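Local coordinates for bifunctional enzyme IspD/IspF (Campylobacter jejuni, PDB 1W55), which catalyses two steps of non-mevalonate isoprenoid biosynthesis, transferring a cytidylyl group from CTP to methylerythritol phosphate and, in a second catalytic region, cyclising a later intermediate with release of CMP, at residues 108-113 / 181-186; 119-124 / 143-148; 303-308 / 355-360; 319-324 / 336-341. All blocks are in the same frame, centred on the assembly; numbering follows the deposited sequence.

In the fold
From the N terminus, the cytidylyltransferase region comes first. Interaction 1 closes a long loop by laying the end of helix 104-111 on strand 180-184, and interaction 2, wholly within that loop, pairs strand 119-124 with strand 142-145. The two touch, because strands 119-124 and 180-184 are neighbours in one sheet. The chain then passes to the cyclodiphosphate synthase region, on the opposite side of its centre. Here interaction 3 pairs strands 298-308 and 354-365, and the loop it closes contains interaction 4, which seats helix 318-329 on strand 336-341. A salt bridge from Asp-304 to Lys-339 joins this second couple. Centres of interactions 2 and 3 lie about 55 Å apart.

Interaction 1 of 4, residues 108-113 / 181-186; sequences DRLIEN and WFVEGE
In Arg-109, which meets Val-183 and Glu-184, chi1 (-86°) sets CG beside the backbone N, and bends at chi2 and chi3 place CD and NE so that the guanidinium turns an edge to Val-183 CG1 and Glu-184 O. Trp-181 does the reverse: its CG is anti to the backbone N (chi1 -171°), and the indole comes to rest against Asn-113. The arginine grips a single carbonyl with two nitrogens. NH2 donates to Glu-184 O at 2.9 Å from well above the carbonyl plane, while NE adds a weak bond to the same Glu-184 O at 3.4 Å. A water accepts from Arg-109 NH2 at 3.0 Å and donates to Glu-186 OE1 at 2.5 Å, linking cation and carboxylate without direct contact. One helical turn on, Asn-113 ND2 donates to Arg-109 O at 2.6 Å, which holds the amide. Val-183 CG2 packs on Arg-109 O at 3.5 Å, and indole and amide cross at a slant, their planes 29° apart, with Trp-181 CD1 3.6 Å from Asn-113 CB. Asn-113 OD1 is hydrogen-bonded to Lys-116. This is helix-on-sheet packing away from the annotated sites: Leu-110 packs on Val-183 and also on Ile-120 and Pro-122 of the parallel strand 119-124, while Phe-182, on the other face of the sheet, packs on Asn-134 of the second subunit.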
loop_
_atom_site.group_PDB
_atom_site.type_symbol
_atom_site.label_atom_id
_atom_site.label_comp_id
_atom_site.label_asym_id
_atom_site.label_seq_id
_atom_site.Cartn_x
_atom_site.Cartn_y
_atom_site.Cartn_z
ATOM N N ASP A 108 -23.543 -10.657 15.484
ATOM C CA ASP A 108 -23.496 -11.968 16.142
ATOM C C ASP A 108 -23.639 -11.824 17.646
ATOM O O ASP A 108 -24.360 -12.589 18.287
ATOM C CB ASP A 108 -22.181 -12.694 15.817
ATOM C CG ASP A 108 -22.105 -13.165 14.366
ATOM O OD1 ASP A 108 -23.167 -13.444 13.751
ATOM O OD2 ASP A 108 -21.018 -13.289 13.758
ATOM N N ARG A 109 -22.959 -10.825 18.193
ATOM C CA ARG A 109 -23.031 -10.512 19.610
ATOM C C ARG A 109 -24.456 -10.178 20.079
ATOM O O ARG A 109 -24.833 -10.500 21.206
ATOM C CB ARG A 109 -22.115 -9.346 19.909
ATOM C CG ARG A 109 -20.692 -9.737 20.174
ATOM C CD ARG A 109 -20.021 -8.788 21.145
ATOM N NE ARG A 109 -20.052 -7.396 20.684
ATOM C CZ ARG A 109 -19.210 -6.901 19.788
ATOM N NH1 ARG A 109 -18.285 -7.684 19.251
ATOM N NH2 ARG A 109 -19.283 -5.627 19.424
ATOM N N LEU A 110 -25.235 -9.527 19.222
ATOM C CA LEU A 110 -26.625 -9.220 19.543
ATOM C C LEU A 110 -27.487 -10.476 19.414
ATOM O O LEU A 110 -28.350 -10.744 20.250
ATOM C CB LEU A 110 -27.167 -8.130 18.611
ATOM C CG LEU A 110 -26.599 -6.711 18.703
ATOM C CD1 LEU A 110 -26.872 -5.998 17.399
ATOM C CD2 LEU A 110 -27.225 -5.959 19.861
ATOM N N ILE A 111 -27.250 -11.230 18.351
ATOM C CA ILE A 111 -28.021 -12.432 18.071
ATOM C C ILE A 111 -27.821 -13.527 19.140
ATOM O O ILE A 111 -28.787 -14.161 19.569
ATOM C CB ILE A 111 -27.725 -12.915 16.625
ATOM C CG1 ILE A 111 -28.841 -12.454 15.681
ATOM C CG2 ILE A 111 -27.496 -14.429 16.546
ATOM C CD1 ILE A 111 -30.233 -12.994 16.025
ATOM N N GLU A 112 -26.579 -13.703 19.597
ATOM C CA GLU A 112 -26.258 -14.708 20.618
ATOM C C GLU A 112 -26.901 -14.421 21.979
ATOM O O GLU A 112 -26.955 -15.300 22.841
ATOM C CB GLU A 112 -24.738 -14.885 20.758
ATOM C CG GLU A 112 -24.003 -13.689 21.348
ATOM C CD GLU A 112 -22.534 -13.960 21.643
ATOM O OE1 GLU A 112 -22.128 -13.792 22.816
ATOM O OE2 GLU A 112 -21.782 -14.325 20.707
ATOM N N ASN A 113 -27.392 -13.194 22.158
ATOM C CA ASN A 113 -28.015 -12.773 23.412
ATOM C C ASN A 113 -29.522 -12.560 23.311
ATOM O O ASN A 113 -30.145 -12.002 24.215
ATOM C CB ASN A 113 -27.327 -11.524 23.947
ATOM C CG ASN A 113 -25.930 -11.809 24.433
ATOM O OD1 ASN A 113 -25.740 -12.457 25.465
ATOM N ND2 ASN A 113 -24.936 -11.342 23.684
ATOM N N TRP A 181 -30.904 -5.830 27.429
ATOM C CA TRP A 181 -29.573 -6.419 27.496
ATOM C C TRP A 181 -28.588 -5.535 26.707
ATOM O O TRP A 181 -28.792 -5.269 25.514
ATOM C CB TRP A 181 -29.578 -7.860 26.962
ATOM C CG TRP A 181 -28.282 -8.585 27.208
ATOM C CD1 TRP A 181 -27.274 -8.787 26.308
ATOM C CD2 TRP A 181 -27.843 -9.177 28.436
ATOM N NE1 TRP A 181 -26.238 -9.473 26.896
ATOM C CE2 TRP A 181 -26.560 -9.727 28.204
ATOM C CE3 TRP A 181 -28.406 -9.305 29.716
ATOM C CZ2 TRP A 181 -25.830 -10.396 29.202
ATOM C CZ3 TRP A 181 -27.680 -9.971 30.711
ATOM C CH2 TRP A 181 -26.405 -10.506 30.444
ATOM N N PHE A 182 -27.548 -5.063 27.391
ATOM C CA PHE A 182 -26.528 -4.225 26.771
ATOM C C PHE A 182 -25.331 -5.051 26.300
ATOM O O PHE A 182 -24.772 -5.850 27.049
ATOM C CB PHE A 182 -26.077 -3.110 27.717
ATOM C CG PHE A 182 -27.185 -2.175 28.117
ATOM C CD1 PHE A 182 -27.875 -2.364 29.318
ATOM C CD2 PHE A 182 -27.558 -1.116 27.287
ATOM C CE1 PHE A 182 -28.915 -1.508 29.692
ATOM C CE2 PHE A 182 -28.595 -0.257 27.653
ATOM C CZ PHE A 182 -29.274 -0.457 28.867
ATOM N N VAL A 183 -24.956 -4.846 25.044
ATOM C CA VAL A 183 -23.849 -5.561 24.425
ATOM C C VAL A 183 -22.815 -4.494 24.079
ATOM O O VAL A 183 -23.191 -3.361 23.783
ATOM C CB VAL A 183 -24.378 -6.331 23.175
ATOM C CG1 VAL A 183 -23.517 -6.121 21.942
ATOM C CG2 VAL A 183 -24.565 -7.797 23.488
ATOM N N GLU A 184 -21.526 -4.816 24.143
ATOM C CA GLU A 184 -20.498 -3.820 23.802
ATOM C C GLU A 184 -20.653 -3.353 22.345
ATOM O O GLU A 184 -20.850 -4.172 21.444
ATOM C CB GLU A 184 -19.083 -4.362 24.082
ATOM C CG GLU A 184 -17.930 -3.575 23.452
ATOM C CD GLU A 184 -17.505 -2.332 24.238
ATOM O OE1 GLU A 184 -18.147 -1.965 25.247
ATOM O OE2 GLU A 184 -16.499 -1.710 23.842
ATOM N N GLY A 185 -20.596 -2.038 22.131
ATOM C CA GLY A 185 -20.725 -1.467 20.798
ATOM C C GLY A 185 -19.413 -1.420 20.027
ATOM O O GLY A 185 -18.454 -2.108 20.379
ATOM N N GLU A 186 -19.358 -0.597 18.983
ATOM C CA GLU A 186 -18.164 -0.501 18.138
ATOM C C GLU A 186 -18.125 0.823 17.394
ATOM O O GLU A 186 -19.173 1.362 17.003
ATOM C CB GLU A 186 -18.098 -1.666 17.131
ATOM C CG GLU A 186 -19.287 -1.734 16.173
ATOM C CD GLU A 186 -19.162 -2.793 15.084
ATOM O OE1 GLU A 186 -18.299 -3.703 15.183
ATOM O OE2 GLU A 186 -19.943 -2.713 14.116
HETATM O O HOH W 1 -17.530 -5.216 17.048
#

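Interaction 2 of 4, residues 119-124 / 143-148; sequences CITPAL and KLIQTP. With EDO (1,2-ethanediol), chain F.
The Gln-146 side chain passes Pro-122 and crosses Leu-124 at a slant. Its CB lies 4.1 Å from Pro-122 CB; from CG the chain is extended (chi2 -174°), which puts CD 3.9 Å from Leu-124 CD1. At the tip, OE1 packs on Gly-185 CA, and NE2, 3.7 Å from Leu-124 CD1, donates to Glu-186 O, so the amide reaches the loop that follows strand 180-184. Its backbone N bonds to Pro-122 O at 3.1 Å. Leu-124 and Leu-144 form an antiparallel hydrogen-bonded pair, Leu-124 N to Leu-144 O and Leu-144 N to Leu-124 O both 2.9 Å, and on the other face Ala-123 CB meets Ile-145 CD1 at 3.9 Å. Ile-145 O accepts from an ethanediol, probably from the crystallisation liquor, which Asp-96 and Lys-191 of the cytidine monophosphate pocket also bind. Strand 119-124 has 180-184 along one edge and 142-145, then 149-152, along the other, with Pro-122 under Leu-106 and Leu-110 of helix 104-111, and Lys-143 and Leu-144 continue the sheet into the second subunit.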
loop_
_atom_site.group_PDB
_atom_site.type_symbol
_atom_site.label_atom_id
_atom_site.label_comp_id
_atom_site.label_asym_id
_atom_site.label_seq_id
_atom_site.Cartn_x
_atom_site.Cartn_y
_atom_site.Cartn_z
ATOM N N CYS A 119 -35.205 -6.350 24.746
ATOM C CA CYS A 119 -34.512 -5.543 23.757
ATOM C C CYS A 119 -33.006 -5.709 23.934
ATOM O O CYS A 119 -32.493 -5.609 25.059
ATOM C CB CYS A 119 -34.925 -4.076 23.900
ATOM S SG CYS A 119 -34.119 -2.921 22.773
ATOM N N ILE A 120 -32.311 -6.003 22.834
ATOM C CA ILE A 120 -30.852 -6.154 22.835
ATOM C C ILE A 120 -30.199 -5.036 22.031
ATOM O O ILE A 120 -30.525 -4.830 20.858
ATOM C CB ILE A 120 -30.413 -7.514 22.239
ATOM C CG1 ILE A 120 -31.470 -8.625 22.465
ATOM C CG2 ILE A 120 -29.010 -7.888 22.755
ATOM C CD1 ILE A 120 -31.710 -9.019 23.940
ATOM N N THR A 121 -29.261 -4.336 22.654
ATOM C CA THR A 121 -28.685 -3.135 22.068
ATOM C C THR A 121 -27.193 -3.021 22.377
ATOM O O THR A 121 -26.745 -3.414 23.460
ATOM C CB THR A 121 -29.450 -1.866 22.575
ATOM O OG1 THR A 121 -28.891 -0.686 21.978
ATOM C CG2 THR A 121 -29.212 -1.632 24.047
ATOM N N PRO A 122 -26.426 -2.495 21.426
ATOM C CA PRO A 122 -25.035 -2.126 21.684
ATOM C C PRO A 122 -24.943 -0.816 22.456
ATOM O O PRO A 122 -25.831 0.034 22.381
ATOM C CB PRO A 122 -24.428 -1.971 20.277
ATOM C CG PRO A 122 -25.501 -2.325 19.307
ATOM C CD PRO A 122 -26.812 -2.233 20.030
ATOM N N ALA A 123 -23.861 -0.675 23.208
ATOM C CA ALA A 123 -23.627 0.486 24.046
ATOM C C ALA A 123 -22.130 0.635 24.255
ATOM O O ALA A 123 -21.383 -0.347 24.210
ATOM C CB ALA A 123 -24.337 0.342 25.381
ATOM N N LEU A 124 -21.714 1.868 24.497
ATOM C CA LEU A 124 -20.330 2.196 24.768
ATOM C C LEU A 124 -20.266 3.018 26.039
ATOM O O LEU A 124 -21.155 3.816 26.315
ATOM C CB LEU A 124 -19.734 3.002 23.612
ATOM C CG LEU A 124 -19.651 2.318 22.249
ATOM C CD1 LEU A 124 -19.268 3.340 21.189
ATOM C CD2 LEU A 124 -18.671 1.144 22.272
ATOM N N LYS A 143 -24.036 5.787 29.407
ATOM C CA LYS A 143 -24.011 4.873 28.258
ATOM C C LYS A 143 -24.347 5.637 26.978
ATOM O O LYS A 143 -25.341 6.373 26.940
ATOM C CB LYS A 143 -25.046 3.757 28.424
ATOM C CG LYS A 143 -24.585 2.573 29.222
ATOM C CD LYS A 143 -25.567 1.416 29.098
ATOM C CE LYS A 143 -25.332 0.378 30.184
ATOM N NZ LYS A 143 -25.676 0.875 31.553
ATOM N N LEU A 144 -23.536 5.460 25.934
ATOM C CA LEU A 144 -23.912 5.918 24.595
ATOM C C LEU A 144 -24.492 4.730 23.854
ATOM O O LEU A 144 -23.828 3.698 23.703
ATOM C CB LEU A 144 -22.727 6.508 23.824
ATOM C CG LEU A 144 -21.966 7.672 24.470
ATOM C CD1 LEU A 144 -20.820 8.114 23.570
ATOM C CD2 LEU A 144 -22.859 8.863 24.837
ATOM N N ILE A 145 -25.745 4.860 23.423
ATOM C CA ILE A 145 -26.441 3.755 22.796
ATOM C C ILE A 145 -26.290 3.792 21.272
ATOM O O ILE A 145 -26.243 4.857 20.649
ATOM C CB ILE A 145 -27.943 3.724 23.210
ATOM C CG1 ILE A 145 -28.107 3.740 24.739
ATOM C CG2 ILE A 145 -28.634 2.523 22.616
ATOM C CD1 ILE A 145 -27.531 2.506 25.478
ATOM N N GLN A 146 -26.220 2.607 20.687
ATOM C CA GLN A 146 -26.064 2.469 19.255
ATOM C C GLN A 146 -27.171 1.555 18.745
ATOM O O GLN A 146 -28.047 1.118 19.501
ATOM C CB GLN A 146 -24.682 1.887 18.913
ATOM C CG GLN A 146 -23.476 2.750 19.318
ATOM C CD GLN A 146 -22.151 2.174 18.805
ATOM O OE1 GLN A 146 -21.883 0.976 18.966
ATOM N NE2 GLN A 146 -21.334 3.019 18.171
ATOM N N THR A 147 -27.071 1.242 17.465
ATOM C CA THR A 147 -28.037 0.470 16.698
ATOM C C THR A 147 -27.090 -0.461 15.876
ATOM O O THR A 147 -25.915 -0.094 15.729
ATOM C CB THR A 147 -28.805 1.543 15.862
ATOM O OG1 THR A 147 -30.142 1.734 16.356
ATOM C CG2 THR A 147 -28.941 1.218 14.447
ATOM N N PRO A 148 -27.498 -1.639 15.368
ATOM C CA PRO A 148 -28.854 -2.209 15.423
ATOM C C PRO A 148 -29.344 -2.614 16.811
ATOM O O PRO A 148 -28.550 -2.871 17.717
ATOM C CB PRO A 148 -28.754 -3.478 14.553
ATOM C CG PRO A 148 -27.430 -3.402 13.827
ATOM C CD PRO A 148 -26.554 -2.528 14.666
HETATM C C1 EDO F . -30.455 5.760 18.139
HETATM O O1 EDO F . -29.699 6.503 17.194
HETATM C C2 EDO F . -29.525 5.151 19.167
HETATM O O2 EDO F . -28.668 6.155 19.661
#

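Interaction 3 of 4, residues 303-308 / 355-360; sequences IDICVM and MAVLSS
Segments 303-308 and 355-360 run antiparallel at 165°, with six backbone hydrogen bonds shared by the pairs Asp-304/Ser-360, Cys-306/Leu-358 and Met-308/Ala-356; Cys-306 N to Leu-358 O, at 2.7 Å, is representative. Between these pairs, CA-H groups also approach carbonyls, as where Ile-305 CA lies 3.3 Å from Leu-358 O. One face carries Ile-305, Val-307, Val-357 and Ser-359. Ile-305 CG2 meets Val-357 CG1 at 3.7 Å, a diagonal contact rather than one between directly paired residues. Val-307 CG1, anti to the backbone N (chi1 178°), is pressed by Met-355 CE at 3.4 Å, tighter than usual for two carbons. This face is covered by helix 248-260 through Val-248 and Leu-249, and Ser-359 OG bonds to Ser-252. On the reverse face Met-308 curls its CE to 3.9 Å from Ala-356 CB, while Leu-358 packs on the same residue of the third and fourth subunits. The chemistry divides along the sheet. At one end, buried Asp-304 forms a salt bridge with Lys-339, which would favour its charged form, and Ser-360 OG bonds to Asn-214 of the third subunit; at the other, apolar Met-308 helps line the pocket in which geranyl diphosphate is bound.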
loop_
_atom_site.group_PDB
_atom_site.type_symbol
_atom_site.label_atom_id
_atom_site.label_comp_id
_atom_site.label_asym_id
_atom_site.label_seq_id
_atom_site.Cartn_x
_atom_site.Cartn_y
_atom_site.Cartn_z
ATOM N N ILE A 303 -20.661 21.773 -19.146
ATOM C CA ILE A 303 -21.833 22.093 -19.931
ATOM C C ILE A 303 -21.385 22.516 -21.324
ATOM O O ILE A 303 -20.468 23.333 -21.469
ATOM C CB ILE A 303 -22.607 23.246 -19.270
ATOM C CG1 ILE A 303 -23.325 22.756 -18.013
ATOM C CG2 ILE A 303 -23.606 23.905 -20.252
ATOM C CD1 ILE A 303 -23.530 23.856 -16.984
ATOM N N ASP A 304 -22.015 21.944 -22.346
ATOM C CA ASP A 304 -21.805 22.425 -23.713
ATOM C C ASP A 304 -23.137 22.618 -24.405
ATOM O O ASP A 304 -24.058 21.795 -24.272
ATOM C CB ASP A 304 -20.891 21.498 -24.521
ATOM C CG ASP A 304 -20.415 22.138 -25.811
ATOM O OD1 ASP A 304 -20.301 23.390 -25.878
ATOM O OD2 ASP A 304 -20.139 21.474 -26.826
ATOM N N ILE A 305 -23.233 23.724 -25.131
ATOM C CA ILE A 305 -24.506 24.212 -25.659
ATOM C C ILE A 305 -24.366 24.572 -27.118
ATOM O O ILE A 305 -23.330 25.084 -27.542
ATOM C CB ILE A 305 -25.010 25.425 -24.818
ATOM C CG1 ILE A 305 -25.444 24.940 -23.418
ATOM C CG2 ILE A 305 -26.193 26.137 -25.504
ATOM C CD1 ILE A 305 -25.691 26.054 -22.406
ATOM N N CYS A 306 -25.400 24.266 -27.890
ATOM C CA CYS A 306 -25.507 24.754 -29.241
ATOM C C CYS A 306 -26.830 25.482 -29.444
ATOM O O CYS A 306 -27.905 24.895 -29.305
ATOM C CB CYS A 306 -25.352 23.633 -30.269
ATOM S SG CYS A 306 -25.259 24.349 -31.936
ATOM N N VAL A 307 -26.734 26.777 -29.732
ATOM C CA VAL A 307 -27.900 27.592 -30.014
ATOM C C VAL A 307 -28.069 27.573 -31.522
ATOM O O VAL A 307 -27.124 27.851 -32.266
ATOM C CB VAL A 307 -27.727 29.063 -29.544
ATOM C CG1 VAL A 307 -28.969 29.890 -29.901
ATOM C CG2 VAL A 307 -27.428 29.152 -28.038
ATOM N N MET A 308 -29.267 27.230 -31.971
ATOM C CA MET A 308 -29.576 27.260 -33.388
ATOM C C MET A 308 -30.493 28.449 -33.644
ATOM O O MET A 308 -31.656 28.476 -33.222
ATOM C CB MET A 308 -30.182 25.932 -33.830
ATOM C CG MET A 308 -29.279 24.728 -33.470
ATOM S SD MET A 308 -30.150 23.188 -33.014
ATOM C CE MET A 308 -31.342 23.135 -34.156
ATOM N N MET A 355 -36.365 29.670 -32.471
ATOM C CA MET A 355 -34.999 29.219 -32.251
ATOM C C MET A 355 -34.940 27.992 -31.343
ATOM O O MET A 355 -35.840 27.762 -30.520
ATOM C CB MET A 355 -34.096 30.368 -31.778
ATOM C CG MET A 355 -34.177 30.739 -30.315
ATOM S SD MET A 355 -32.782 31.836 -29.825
ATOM C CE MET A 355 -32.011 30.903 -28.861
ATOM N N ALA A 356 -33.880 27.209 -31.500
ATOM C CA ALA A 356 -33.726 25.999 -30.711
ATOM C C ALA A 356 -32.388 25.993 -29.984
ATOM O O ALA A 356 -31.435 26.661 -30.401
ATOM C CB ALA A 356 -33.876 24.764 -31.602
ATOM N N VAL A 357 -32.329 25.253 -28.881
ATOM C CA VAL A 357 -31.100 25.114 -28.113
ATOM C C VAL A 357 -30.843 23.638 -27.758
ATOM O O VAL A 357 -31.694 22.972 -27.160
ATOM C CB VAL A 357 -31.104 25.999 -26.842
ATOM C CG1 VAL A 357 -29.811 25.810 -26.072
ATOM C CG2 VAL A 357 -31.315 27.508 -27.196
ATOM N N LEU A 358 -29.675 23.140 -28.161
ATOM C CA LEU A 358 -29.201 21.817 -27.766
ATOM C C LEU A 358 -28.190 21.954 -26.624
ATOM O O LEU A 358 -27.215 22.712 -26.741
ATOM C CB LEU A 358 -28.553 21.102 -28.959
ATOM C CG LEU A 358 -27.904 19.735 -28.674
ATOM C CD1 LEU A 358 -28.976 18.674 -28.358
ATOM C CD2 LEU A 358 -26.997 19.286 -29.837
ATOM N N SER A 359 -28.417 21.218 -25.538
ATOM C CA SER A 359 -27.526 21.199 -24.378
ATOM C C SER A 359 -26.997 19.800 -24.093
ATOM O O SER A 359 -27.723 18.819 -24.244
ATOM C CB SER A 359 -28.244 21.707 -23.115
ATOM O OG SER A 359 -28.733 23.024 -23.287
ATOM N N SER A 360 -25.729 19.723 -23.678
ATOM C CA SER A 360 -25.143 18.489 -23.169
ATOM C C SER A 360 -24.450 18.760 -21.840
ATOM O O SER A 360 -23.764 19.774 -21.662
ATOM C CB SER A 360 -24.128 17.867 -24.137
ATOM O OG SER A 360 -24.637 17.825 -25.447
#

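Interaction 4 of 4, residues 319-324 / 336-341; sequences QAMQSN and INVKAT. With MG (magnesium ion), chain B; C (cytidine-5'-monophosphate), chain C.
Gln-322 OE1 is gripped twice. Val-338 N donates to it at 3.0 Å, from above the carbonyl plane, and a water that gives its other proton to Val-338 O donates to OE1 at 2.7 Å. Gln-322 CG lies beside the backbone N (chi1 -76°), 3.8 Å from Val-338 CG2, and the chain beyond is extended, so the amide reaches the strand; NE2 holds a second water at 2.9 Å. Met-321 crosses Val-338 at about a right angle, CE to CG1 4.0 Å. Further out, Asn-337 OD1 accepts from Gly-264 N of the third subunit. This helix-on-strand contact belongs to a beta-alpha-beta unit whose last strand ends at the active site. There Thr-341 OG1 binds magnesium at 2.3 Å, beside OP3 of cytidine monophosphate, three waters and Asp-217 of the third subunit. A buried amide and apolar contacts meet the first half of the strand, while its end supplies a metal ligand in a site shared between subunits.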
loop_
_atom_site.group_PDB
_atom_site.type_symbol
_atom_site.label_atom_id
_atom_site.label_comp_id
_atom_site.label_asym_id
_atom_site.label_seq_id
_atom_site.Cartn_x
_atom_site.Cartn_y
_atom_site.Cartn_z
ATOM N N GLN A 319 -19.371 34.880 -23.948
ATOM C CA GLN A 319 -18.612 34.890 -22.692
ATOM C C GLN A 319 -19.482 35.297 -21.483
ATOM O O GLN A 319 -19.382 34.700 -20.404
ATOM C CB GLN A 319 -17.332 35.747 -22.791
ATOM C CG GLN A 319 -16.304 35.262 -23.853
ATOM C CD GLN A 319 -15.833 33.811 -23.639
ATOM O OE1 GLN A 319 -15.366 33.462 -22.555
ATOM N NE2 GLN A 319 -15.955 32.977 -24.669
ATOM N N ALA A 320 -20.342 36.293 -21.680
ATOM C CA ALA A 320 -21.269 36.724 -20.639
ATOM C C ALA A 320 -22.312 35.636 -20.269
ATOM O O ALA A 320 -22.619 35.445 -19.098
ATOM C CB ALA A 320 -21.962 38.029 -21.063
ATOM N N MET A 321 -22.852 34.943 -21.270
ATOM C CA MET A 321 -23.771 33.821 -21.034
ATOM C C MET A 321 -23.102 32.720 -20.206
ATOM O O MET A 321 -23.664 32.244 -19.212
ATOM C CB MET A 321 -24.263 33.243 -22.366
ATOM C CG MET A 321 -25.277 34.131 -23.076
ATOM S SD MET A 321 -25.695 33.605 -24.748
ATOM C CE MET A 321 -26.678 32.364 -24.401
ATOM N N GLN A 322 -21.897 32.336 -20.627
ATOM C CA GLN A 322 -21.070 31.358 -19.921
ATOM C C GLN A 322 -20.823 31.768 -18.475
ATOM O O GLN A 322 -20.919 30.947 -17.553
ATOM C CB GLN A 322 -19.732 31.167 -20.657
ATOM C CG GLN A 322 -19.880 30.316 -21.915
ATOM C CD GLN A 322 -18.687 30.373 -22.882
ATOM O OE1 GLN A 322 -18.868 30.159 -24.078
ATOM N NE2 GLN A 322 -17.483 30.637 -22.371
ATOM N N SER A 323 -20.513 33.045 -18.281
ATOM C CA SER A 323 -20.200 33.566 -16.956
ATOM C C SER A 323 -21.444 33.634 -16.054
ATOM O O SER A 323 -21.374 33.329 -14.857
ATOM C CB SER A 323 -19.483 34.929 -17.064
ATOM O OG SER A 323 -19.518 35.615 -15.822
ATOM N N ASN A 324 -22.578 34.025 -16.623
ATOM C CA ASN A 324 -23.842 34.027 -15.874
ATOM C C ASN A 324 -24.336 32.617 -15.476
ATOM O O ASN A 324 -24.823 32.421 -14.358
ATOM C CB ASN A 324 -24.925 34.786 -16.649
ATOM C CG ASN A 324 -26.036 35.325 -15.738
ATOM O OD1 ASN A 324 -25.780 35.803 -14.624
ATOM N ND2 ASN A 324 -27.272 35.240 -16.206
ATOM N N ILE A 336 -18.105 25.783 -18.734
ATOM C CA ILE A 336 -19.298 26.176 -19.499
ATOM C C ILE A 336 -18.890 26.644 -20.886
ATOM O O ILE A 336 -17.978 27.469 -21.022
ATOM C CB ILE A 336 -20.067 27.371 -18.820
ATOM C CG1 ILE A 336 -20.077 27.285 -17.282
ATOM C CG2 ILE A 336 -21.459 27.530 -19.430
ATOM C CD1 ILE A 336 -20.770 26.095 -16.705
ATOM N N ASN A 337 -19.601 26.168 -21.902
ATOM C CA ASN A 337 -19.346 26.589 -23.276
ATOM C C ASN A 337 -20.642 26.783 -24.057
ATOM O O ASN A 337 -21.519 25.915 -24.054
ATOM C CB ASN A 337 -18.448 25.582 -23.992
ATOM C CG ASN A 337 -17.844 26.148 -25.273
ATOM O OD1 ASN A 337 -16.883 26.925 -25.234
ATOM N ND2 ASN A 337 -18.398 25.752 -26.412
ATOM N N VAL A 338 -20.757 27.918 -24.738
ATOM C CA VAL A 338 -21.945 28.212 -25.532
ATOM C C VAL A 338 -21.543 28.446 -26.975
ATOM O O VAL A 338 -20.691 29.295 -27.252
ATOM C CB VAL A 338 -22.717 29.437 -24.973
ATOM C CG1 VAL A 338 -23.920 29.785 -25.860
ATOM C CG2 VAL A 338 -23.175 29.172 -23.532
ATOM N N LYS A 339 -22.156 27.694 -27.886
ATOM C CA LYS A 339 -21.875 27.796 -29.313
ATOM C C LYS A 339 -23.138 28.214 -30.040
ATOM O O LYS A 339 -24.224 28.185 -29.466
ATOM C CB LYS A 339 -21.387 26.442 -29.867
ATOM C CG LYS A 339 -20.306 25.769 -29.016
ATOM C CD LYS A 339 -19.729 24.528 -29.704
ATOM C CE LYS A 339 -20.761 23.405 -29.840
ATOM N NZ LYS A 339 -21.503 23.123 -28.565
ATOM N N ALA A 340 -23.003 28.581 -31.315
ATOM C CA ALA A 340 -24.161 28.941 -32.118
ATOM C C ALA A 340 -23.974 28.575 -33.579
ATOM O O ALA A 340 -22.858 28.524 -34.065
ATOM C CB ALA A 340 -24.469 30.452 -31.973
ATOM N N THR A 341 -25.078 28.326 -34.273
ATOM C CA THR A 341 -25.057 28.160 -35.722
ATOM C C THR A 341 -26.375 28.663 -36.310
ATOM O O THR A 341 -27.409 28.665 -35.627
ATOM C CB THR A 341 -24.796 26.667 -36.126
ATOM O OG1 THR A 341 -24.793 26.550 -37.558
ATOM C CG2 THR A 341 -25.970 25.749 -35.700
HETATM MG MG MG B . -23.075 26.570 -39.061
HETATM O OP3 C C . -22.219 28.311 -39.340
HETATM P P C C . -22.888 29.628 -39.596
HETATM O OP1 C C . -24.365 29.603 -39.370
HETATM O OP2 C C . -22.500 30.199 -40.930
HETATM O "O5'" C C . -22.302 30.616 -38.480
HETATM C "C5'" C C . -20.928 30.977 -38.447
HETATM C "C4'" C C . -20.535 31.399 -37.033
HETATM O "O4'" C C . -21.320 32.506 -36.563
HETATM C "C3'" C C . -20.724 30.320 -35.967
HETATM O "O3'" C C . -19.608 29.438 -35.884
HETATM C "C2'" C C . -20.894 31.128 -34.692
HETATM O "O2'" C C . -19.613 31.539 -34.221
HETATM C "C1'" C C . -21.552 32.412 -35.147
HETATM N N1 C C . -23.002 32.563 -34.867
HETATM C C2 C C . -23.441 33.347 -33.779
HETATM O O2 C C . -22.601 33.875 -33.018
HETATM N N3 C C . -24.765 33.530 -33.539
HETATM C C4 C C . -25.694 32.956 -34.341
HETATM N N4 C C . -27.024 33.134 -34.108
HETATM C C5 C C . -25.283 32.170 -35.409
HETATM C C6 C C . -23.923 31.993 -35.666
HETATM O O HOH W 2 -15.664 29.511 -24.339
HETATM O O HOH W 3 -18.253 30.270 -26.677
HETATM O O HOH W 4 -21.222 26.153 -40.142
HETATM O O HOH W 5 -21.838 26.350 -37.464
HETATM O O HOH W 6 -24.577 26.655 -40.597
#